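Side-chain contacts in ethyl acetate hydrolase (Pseudomonas veronii, PDB 5EFZ), which hydrolyses ethyl acetate to ethanol and acetate, an esterase step in the bacterial breakdown of short-chain methyl ketones such as 2-butanone: residues A115-A120 with D262-L267; V122-D127 with G150-Q155; I190-I195 with T268-W273. All coordinates share one frame; numbering follows the deposited sequence.

Contact 1: residues A115-A120 with D262-L267. With EDO (1,2-ethanediol), chain L.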
loop_
_atom_site.group_PDB
_atom_site.type_symbol
_atom_site.label_atom_id
_atom_site.label_comp_id
_atom_site.label_asym_id
_atom_site.label_seq_id
_atom_site.Cartn_x
_atom_site.Cartn_y
_atom_site.Cartn_z
ATOM N N ALA A 115 33.385 5.054 -2.941
ATOM C CA ALA A 115 33.127 3.618 -3.010
ATOM C C ALA A 115 32.065 3.150 -2.006
ATOM O O ALA A 115 32.081 3.568 -0.840
ATOM C CB ALA A 115 34.463 2.845 -2.781
ATOM N N GLY A 116 31.147 2.290 -2.455
ATOM C CA GLY A 116 30.232 1.603 -1.547
ATOM C C GLY A 116 29.421 2.588 -0.714
ATOM O O GLY A 116 28.771 3.484 -1.284
ATOM N N PRO A 117 29.479 2.458 0.633
ATOM C CA PRO A 117 28.751 3.330 1.565
ATOM C C PRO A 117 29.180 4.779 1.404
ATOM O O PRO A 117 28.451 5.677 1.817
ATOM C CB PRO A 117 29.183 2.824 2.963
ATOM C CG PRO A 117 29.809 1.526 2.744
ATOM C CD PRO A 117 30.337 1.491 1.350
ATOM N N GLY A 118 30.365 5.002 0.843
ATOM C CA GLY A 118 30.852 6.360 0.623
ATOM C C GLY A 118 30.194 7.121 -0.534
ATOM O O GLY A 118 30.424 8.326 -0.677
ATOM N N PHE A 119 29.394 6.439 -1.356
ATOM C CA PHE A 119 28.834 7.084 -2.563
ATOM C C PHE A 119 27.963 8.278 -2.187
ATOM O O PHE A 119 27.294 8.276 -1.152
ATOM C CB PHE A 119 28.022 6.102 -3.408
ATOM C CG PHE A 119 27.856 6.548 -4.862
ATOM C CD1 PHE A 119 28.958 6.569 -5.720
ATOM C CD2 PHE A 119 26.609 6.958 -5.349
ATOM C CE1 PHE A 119 28.844 6.977 -7.066
ATOM C CE2 PHE A 119 26.460 7.359 -6.717
ATOM C CZ PHE A 119 27.583 7.376 -7.570
ATOM N N ALA A 120 28.005 9.312 -3.012
ATOM C CA ALA A 120 27.357 10.580 -2.673
ATOM C C ALA A 120 25.839 10.508 -2.801
ATOM O O ALA A 120 25.298 9.621 -3.460
ATOM C CB ALA A 120 27.898 11.711 -3.571
ATOM N N ASP A 262 22.239 -4.770 -6.093
ATOM C CA ASP A 262 23.153 -4.298 -5.059
ATOM C C ASP A 262 22.436 -3.372 -4.071
ATOM O O ASP A 262 21.886 -2.362 -4.474
ATOM C CB ASP A 262 24.318 -3.543 -5.687
ATOM C CG ASP A 262 25.300 -3.053 -4.638
ATOM O OD1 ASP A 262 25.927 -3.929 -3.983
ATOM O OD2 ASP A 262 25.449 -1.808 -4.493
ATOM N N PRO A 263 22.455 -3.708 -2.777
ATOM C CA PRO A 263 21.746 -2.880 -1.788
ATOM C C PRO A 263 22.195 -1.406 -1.800
ATOM O O PRO A 263 21.321 -0.532 -1.768
ATOM C CB PRO A 263 22.106 -3.554 -0.446
ATOM C CG PRO A 263 22.319 -5.001 -0.788
ATOM C CD PRO A 263 22.917 -4.994 -2.210
ATOM N N ASN A 264 23.501 -1.129 -1.882
ATOM C CA ASN A 264 23.933 0.275 -1.887
ATOM C C ASN A 264 23.371 1.018 -3.106
ATOM O O ASN A 264 22.903 2.158 -2.983
ATOM C CB ASN A 264 25.450 0.403 -1.859
ATOM C CG ASN A 264 26.027 0.060 -0.486
ATOM O OD1 ASN A 264 25.377 0.279 0.546
ATOM N ND2 ASN A 264 27.207 -0.519 -0.479
ATOM N N ASN A 265 23.406 0.398 -4.282
ATOM C CA ASN A 265 22.784 1.062 -5.457
ATOM C C ASN A 265 21.271 1.328 -5.300
ATOM O O ASN A 265 20.744 2.400 -5.683
ATOM C CB ASN A 265 23.008 0.235 -6.729
ATOM C CG ASN A 265 24.454 0.191 -7.161
ATOM O OD1 ASN A 265 25.312 0.971 -6.688
ATOM N ND2 ASN A 265 24.758 -0.761 -8.055
ATOM N N LEU A 266 20.534 0.369 -4.758
ATOM C CA LEU A 266 19.110 0.587 -4.537
ATOM C C LEU A 266 18.879 1.779 -3.581
ATOM O O LEU A 266 17.956 2.586 -3.792
ATOM C CB LEU A 266 18.440 -0.689 -3.970
ATOM C CG LEU A 266 18.438 -1.880 -4.934
ATOM C CD1 LEU A 266 17.801 -3.107 -4.261
ATOM C CD2 LEU A 266 17.653 -1.525 -6.204
ATOM N N LEU A 267 19.701 1.891 -2.546
ATOM C CA LEU A 267 19.548 2.993 -1.578
ATOM C C LEU A 267 19.875 4.344 -2.241
ATOM O O LEU A 267 19.236 5.364 -1.945
ATOM C CB LEU A 267 20.451 2.771 -0.349
ATOM C CG LEU A 267 20.119 1.532 0.511
ATOM C CD1 LEU A 267 21.029 1.521 1.753
ATOM C CD2 LEU A 267 18.671 1.493 0.928
HETATM C C1 EDO L . 25.474 4.244 -1.111
HETATM O O1 EDO L . 24.029 4.272 -0.978
HETATM C C2 EDO L . 26.207 5.409 -0.423
HETATM O O2 EDO L . 25.412 6.573 -0.117
#
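The amide end of Asn264 lies against the backbone where Gly116 runs into Pro117, with ND2 3.8 Å from Gly116 C and 4.1 Å from Pro117 CD. The asparagine reaches across because its CB points at the loop and its CG stands anti to the carbonyl carbon (chi1 -73°). None of this is a hydrogen bond; the polar partner of ND2 is the carbonyl oxygen of Gly204. Gly116 has a positive phi of 57°, and the proline that follows it opens the short 3-10 turn 117-118.

At the N-terminus of helix 263-274, Asp262 is the N-cap, its OD2 accepting from Asn265 N at 3.0 Å, met on the anti side and 33° out of the carboxylate plane. In this crystal a 1,2-ethanediol, probably from the crystallisation liquor, spans two backbone carbonyls: its O2 donates to Phe119 O at 2.7 Å and its O1 to Asn264 O at 3.1 Å, while C2 lies 3.6 Å from Phe119 CB. Thr268 OG1 also bonds to the diol. No hydrogen bond runs directly between 115-120 and 262-267, although Asn265 ND2 bonds to Ser108 OG earlier in the loop; the direct contact is slight van der Waals touch.

Contact 2: residues V122-D127 with G150-Q155. With ACT (acetate ion), chain O.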
loop_
_atom_site.group_PDB
_atom_site.type_symbol
_atom_site.label_atom_id
_atom_site.label_comp_id
_atom_site.label_asym_id
_atom_site.label_seq_id
_atom_site.Cartn_x
_atom_site.Cartn_y
_atom_site.Cartn_z
ATOM N N VAL A 122 22.874 11.577 -4.605
ATOM C CA VAL A 122 22.641 12.112 -5.938
ATOM C C VAL A 122 21.157 12.494 -6.092
ATOM O O VAL A 122 20.263 11.765 -5.637
ATOM C CB VAL A 122 23.045 11.090 -7.007
ATOM C CG1 VAL A 122 22.809 11.632 -8.420
ATOM C CG2 VAL A 122 24.526 10.704 -6.833
ATOM N N ARG A 123 20.903 13.648 -6.698
ATOM C CA ARG A 123 19.540 14.121 -6.904
ATOM C C ARG A 123 19.116 13.970 -8.374
ATOM O O ARG A 123 19.968 13.848 -9.273
ATOM C CB ARG A 123 19.395 15.602 -6.470
ATOM C CG ARG A 123 19.439 15.836 -4.937
ATOM C CD ARG A 123 19.281 17.336 -4.608
ATOM N NE ARG A 123 19.232 17.559 -3.150
ATOM C CZ ARG A 123 18.125 17.511 -2.406
ATOM N NH1 ARG A 123 16.948 17.241 -2.952
ATOM N NH2 ARG A 123 18.206 17.741 -1.096
ATOM N N ILE A 124 17.803 13.991 -8.602
ATOM C CA ILE A 124 17.257 13.973 -9.965
ATOM C C ILE A 124 17.927 15.054 -10.820
ATOM O O ILE A 124 18.292 14.804 -11.979
ATOM C CB ILE A 124 15.738 14.187 -9.952
ATOM C CG1 ILE A 124 15.024 13.004 -9.258
ATOM C CG2 ILE A 124 15.196 14.397 -11.383
ATOM C CD1 ILE A 124 15.069 11.682 -10.026
ATOM N N GLY A 125 18.129 16.240 -10.241
ATOM C CA GLY A 125 18.755 17.326 -10.993
ATOM C C GLY A 125 20.182 17.011 -11.442
ATOM O O GLY A 125 20.644 17.509 -12.487
ATOM N N ASP A 126 20.905 16.198 -10.663
ATOM C CA ASP A 126 22.254 15.799 -11.068
ATOM C C ASP A 126 22.202 14.914 -12.314
ATOM O O ASP A 126 22.986 15.111 -13.222
ATOM C CB ASP A 126 22.978 15.066 -9.916
ATOM C CG ASP A 126 23.149 15.946 -8.674
ATOM O OD1 ASP A 126 23.552 17.127 -8.819
ATOM O OD2 ASP A 126 22.887 15.451 -7.540
ATOM N N ASP A 127 21.293 13.934 -12.360
ATOM C CA ASP A 127 21.090 13.152 -13.586
ATOM C C ASP A 127 20.788 14.020 -14.808
ATOM O O ASP A 127 21.354 13.829 -15.900
ATOM C CB ASP A 127 19.944 12.160 -13.405
ATOM C CG ASP A 127 20.364 10.935 -12.586
ATOM O OD1 ASP A 127 21.195 10.149 -13.083
ATOM O OD2 ASP A 127 19.848 10.743 -11.464
ATOM N N GLY A 150 9.173 6.630 -17.132
ATOM C CA GLY A 150 8.166 6.219 -16.172
ATOM C C GLY A 150 8.741 6.246 -14.772
ATOM O O GLY A 150 9.917 5.934 -14.573
ATOM N N SER A 151 7.892 6.637 -13.838
ATOM C CA SER A 151 8.207 6.745 -12.402
ATOM C C SER A 151 9.446 7.622 -12.149
ATOM O O SER A 151 9.361 8.822 -12.374
ATOM C CB SER A 151 8.363 5.371 -11.782
ATOM O OG SER A 151 8.309 5.510 -10.366
ATOM N N MET A 152 10.566 7.081 -11.647
ATOM C CA MET A 152 11.776 7.933 -11.558
ATOM C C MET A 152 12.184 8.505 -12.916
ATOM O O MET A 152 12.781 9.588 -12.990
ATOM C CB MET A 152 12.969 7.162 -10.989
ATOM C CG MET A 152 12.811 6.841 -9.529
ATOM S SD MET A 152 14.371 6.246 -8.825
ATOM C CE MET A 152 15.234 7.807 -8.680
ATOM N N GLY A 153 11.879 7.763 -13.975
ATOM C CA GLY A 153 12.057 8.257 -15.340
ATOM C C GLY A 153 11.179 9.481 -15.624
ATOM O O GLY A 153 11.591 10.382 -16.348
ATOM N N ALA A 154 9.968 9.488 -15.071
ATOM C CA ALA A 154 9.051 10.630 -15.150
ATOM C C ALA A 154 9.567 11.797 -14.301
ATOM O O ALA A 154 9.450 12.979 -14.681
ATOM C CB ALA A 154 7.627 10.219 -14.683
ATOM N N GLN A 155 10.107 11.495 -13.127
ATOM C CA GLN A 155 10.723 12.557 -12.334
ATOM C C GLN A 155 11.812 13.280 -13.110
ATOM O O GLN A 155 11.862 14.512 -13.097
ATOM C CB GLN A 155 11.343 11.976 -11.067
ATOM C CG GLN A 155 10.309 11.439 -10.054
ATOM C CD GLN A 155 11.013 10.947 -8.790
ATOM O OE1 GLN A 155 11.962 10.165 -8.876
ATOM N NE2 GLN A 155 10.589 11.454 -7.625
HETATM C C ACT O . 10.140 3.051 -10.430
HETATM O O ACT O . 9.109 3.259 -9.729
HETATM O OXT ACT O . 10.897 4.050 -10.674
HETATM C CH3 ACT O . 10.421 1.687 -10.962
#
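Ile124 meets Gln155 and Met152 across the apolar part of this buried contact, and its side chain crosses that of Gln155 at about a right angle. CD1 does most of the touching: it lies 3.9 Å from Gln155 CB and 4.1 Å from Met152 CE. The methionine chain bends at chi3 (76°), which brings its methyl group towards the isoleucine although its CB does not point there. On the other branch, Ile124 CG2 rests 3.8 Å from the carbonyl oxygen of Gln155.

Among the polar groups, the Gln155 amide is divided in its surroundings. OE1 faces Ile124 CD1 at 3.6 Å and is buried without a hydrogen-bond partner in the model, whereas NE2 bonds to Trp273 O. At the start of helix 124-139, Arg123 N donates to Asp126 OD2 in a nearly straight bond (2.8 Å, 171°).

The third set of interactions surrounds an acetate ion, probably from the crystallisation liquor. OG of Ser151, the inferred nucleophile, lies 2.5 Å from acetate O, a hydrogen bond so unusually short that its exact length is doubtful, and Met152 N donates to acetate OXT at 3.2 Å. His334 NE2 and Tyr68 N also bond to it, consistent with Met152 N and Tyr68 N forming the oxyanion hole.

Ser151 occupies the nucleophile elbow between strand 146-150 and helix 152-163, its phi of 54° marking the strained turn. Ile124 thus packs the beginning of helix 124-139 against the first turn of helix 152-163, while Lys272 and Trp273 of helix 263-274 cover Met152.

Contact 3: residues I190-I195 with T268-W273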
loop_
_atom_site.group_PDB
_atom_site.type_symbol
_atom_site.label_atom_id
_atom_site.label_comp_id
_atom_site.label_asym_id
_atom_site.label_seq_id
_atom_site.Cartn_x
_atom_site.Cartn_y
_atom_site.Cartn_z
ATOM N N ILE A 190 10.123 3.119 4.032
ATOM C CA ILE A 190 9.859 1.754 4.491
ATOM C C ILE A 190 10.619 0.762 3.634
ATOM O O ILE A 190 11.144 -0.227 4.140
ATOM C CB ILE A 190 8.328 1.462 4.468
ATOM C CG1 ILE A 190 7.682 2.312 5.597
ATOM C CG2 ILE A 190 8.046 -0.076 4.629
ATOM C CD1 ILE A 190 6.116 2.363 5.555
ATOM N N LEU A 191 10.684 1.028 2.328
ATOM C CA LEU A 191 11.492 0.180 1.415
ATOM C C LEU A 191 12.964 0.185 1.781
ATOM O O LEU A 191 13.652 -0.844 1.682
ATOM C CB LEU A 191 11.358 0.641 -0.024
ATOM C CG LEU A 191 10.080 0.323 -0.791
ATOM C CD1 LEU A 191 10.158 1.060 -2.157
ATOM C CD2 LEU A 191 9.916 -1.207 -0.980
ATOM N N ILE A 192 13.467 1.369 2.107
ATOM C CA ILE A 192 14.871 1.504 2.528
ATOM C C ILE A 192 15.116 0.711 3.813
ATOM O O ILE A 192 16.116 -0.020 3.939
ATOM C CB ILE A 192 15.250 2.983 2.747
ATOM C CG1 ILE A 192 15.342 3.704 1.373
ATOM C CG2 ILE A 192 16.580 3.115 3.528
ATOM C CD1 ILE A 192 15.364 5.274 1.466
ATOM N N GLU A 193 14.209 0.844 4.771
ATOM C CA GLU A 193 14.439 0.179 6.058
ATOM C C GLU A 193 14.375 -1.343 5.923
ATOM O O GLU A 193 14.997 -2.061 6.706
ATOM C CB GLU A 193 13.454 0.700 7.104
ATOM C CG GLU A 193 13.829 2.138 7.496
ATOM C CD GLU A 193 12.838 2.836 8.399
ATOM O OE1 GLU A 193 11.705 2.324 8.584
ATOM O OE2 GLU A 193 13.208 3.928 8.914
ATOM N N ALA A 194 13.630 -1.840 4.945
ATOM C CA ALA A 194 13.589 -3.289 4.723
ATOM C C ALA A 194 15.012 -3.818 4.483
ATOM O O ALA A 194 15.395 -4.904 4.933
ATOM C CB ALA A 194 12.701 -3.611 3.538
ATOM N N ILE A 195 15.796 -3.021 3.770
ATOM C CA ILE A 195 17.171 -3.360 3.501
ATOM C C ILE A 195 18.073 -3.024 4.677
ATOM O O ILE A 195 18.850 -3.875 5.109
ATOM C CB ILE A 195 17.673 -2.631 2.267
ATOM C CG1 ILE A 195 16.976 -3.224 1.036
ATOM C CG2 ILE A 195 19.190 -2.758 2.153
ATOM C CD1 ILE A 195 17.248 -2.416 -0.241
ATOM N N THR A 268 20.848 4.356 -3.152
ATOM C CA THR A 268 21.148 5.595 -3.888
ATOM C C THR A 268 19.930 6.043 -4.697
ATOM O O THR A 268 19.569 7.218 -4.694
ATOM C CB THR A 268 22.366 5.418 -4.839
ATOM O OG1 THR A 268 23.506 5.040 -4.056
ATOM C CG2 THR A 268 22.717 6.701 -5.577
ATOM N N MET A 269 19.312 5.100 -5.399
ATOM C CA MET A 269 18.172 5.449 -6.241
ATOM C C MET A 269 16.971 5.792 -5.377
ATOM O O MET A 269 16.231 6.706 -5.691
ATOM C CB MET A 269 17.874 4.304 -7.222
ATOM C CG MET A 269 18.949 4.217 -8.364
ATOM S SD MET A 269 18.626 2.800 -9.461
ATOM C CE MET A 269 19.205 1.426 -8.442
ATOM N N ALA A 270 16.783 5.064 -4.274
ATOM C CA ALA A 270 15.709 5.368 -3.345
ATOM C C ALA A 270 15.824 6.784 -2.728
ATOM O O ALA A 270 14.816 7.507 -2.625
ATOM C CB ALA A 270 15.658 4.281 -2.208
ATOM N N TRP A 271 17.025 7.171 -2.295
ATOM C CA TRP A 271 17.228 8.507 -1.702
ATOM C C TRP A 271 16.858 9.572 -2.735
ATOM O O TRP A 271 16.240 10.601 -2.434
ATOM C CB TRP A 271 18.701 8.692 -1.261
ATOM C CG TRP A 271 18.989 9.964 -0.471
ATOM C CD1 TRP A 271 19.064 10.089 0.907
ATOM C CD2 TRP A 271 19.290 11.253 -1.005
ATOM N NE1 TRP A 271 19.376 11.389 1.242
ATOM C CE2 TRP A 271 19.519 12.121 0.085
ATOM C CE3 TRP A 271 19.391 11.762 -2.312
ATOM C CZ2 TRP A 271 19.819 13.469 -0.085
ATOM C CZ3 TRP A 271 19.680 13.114 -2.486
ATOM C CH2 TRP A 271 19.903 13.948 -1.379
ATOM N N LYS A 272 17.267 9.303 -3.965
ATOM C CA LYS A 272 17.063 10.234 -5.068
ATOM C C LYS A 272 15.554 10.377 -5.341
ATOM O O LYS A 272 15.019 11.481 -5.480
ATOM C CB LYS A 272 17.786 9.730 -6.315
ATOM C CG LYS A 272 17.690 10.674 -7.516
ATOM C CD LYS A 272 18.216 9.996 -8.800
ATOM C CE LYS A 272 19.612 9.379 -8.640
ATOM N NZ LYS A 272 20.029 8.902 -10.020
ATOM N N TRP A 273 14.911 9.223 -5.473
ATOM C CA TRP A 273 13.471 9.137 -5.718
ATOM C C TRP A 273 12.701 9.926 -4.654
ATOM O O TRP A 273 11.789 10.702 -4.972
ATOM C CB TRP A 273 13.081 7.643 -5.735
ATOM C CG TRP A 273 11.614 7.246 -5.680
ATOM C CD1 TRP A 273 10.494 8.018 -5.905
ATOM C CD2 TRP A 273 11.141 5.933 -5.347
ATOM N NE1 TRP A 273 9.344 7.235 -5.719
ATOM C CE2 TRP A 273 9.728 5.959 -5.383
ATOM C CE3 TRP A 273 11.789 4.740 -5.007
ATOM C CZ2 TRP A 273 8.947 4.819 -5.094
ATOM C CZ3 TRP A 273 11.010 3.610 -4.711
ATOM C CH2 TRP A 273 9.608 3.665 -4.765
#
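Leu191 and Trp273 set their side chains at about a right angle, the leucine methyl CD1 coming up to the six-membered part of the indole. It approaches the ring obliquely and lies equally far from two neighbouring atoms, 3.7 Å from Trp273 CZ3 and 3.7 Å from Trp273 CH2. The indole extends across to helix 182-196 because its CG stands anti to the backbone N (chi1 167°), and the CB of each partner points to the opposing segment.

Beside this pair, Ile192 lays its longer branch against the single methyl of Ala270. CG1 is 3.6 Å from Ala270 CB and CD1 3.8 Å from that same CB, so two successive carbons of the branch rest on one methyl group. A chi1 of -72°, with CG1 anti to the carbonyl carbon, directs this branch onto the alanine. Here too the CB atoms face each other's helix, and the small alanine lets the backbones come near: the CA atoms of Ile192 and Ala270 are 7.1 Å apart, the closest pair between the segments.

No hydrogen bond crosses between the two segments. The indole nitrogen is held elsewhere, by Asp184 OD2, a second hold on a ring that also meets Tyr68 with the planes at about 50°. The side chain of Trp273 lies about 5 Å from that of Ser151, the inferred nucleophile, so this apolar contact borders the active site.

Helix 182-196 also reaches the dimer partner, where Glu193 forms a salt bridge with Lys221 of the second subunit and Ile190 packs on Leu222 of that subunit. Within the chain, helix 263-274 is packed along helix 182-196, with helix 213-227 covering Leu191 through Leu222 and Trp223.

Contact 1 is a surface touch, whereas contacts 2 and 3 are buried, contact 2 being nearest the centre of the chain. Contacts 1 and 3 share helix 263-274: its N-terminal turn meets both the loop 115-120 and helix 182-196, and later residues continue along that helix. Contact 2 holds Ser151, the inferred nucleophile, and contact 3 comes close to it through Trp273. An Asp127 to Lys272 salt bridge, modelled implausibly short, and a probable hydrogen bond from Gln155 NE2 to Trp273 O link the two. The chemistry shifts from an amide laid on backbone in contact 1, through mixed apolar and ligand-binding groups in contact 2, to wholly apolar touches in contact 3.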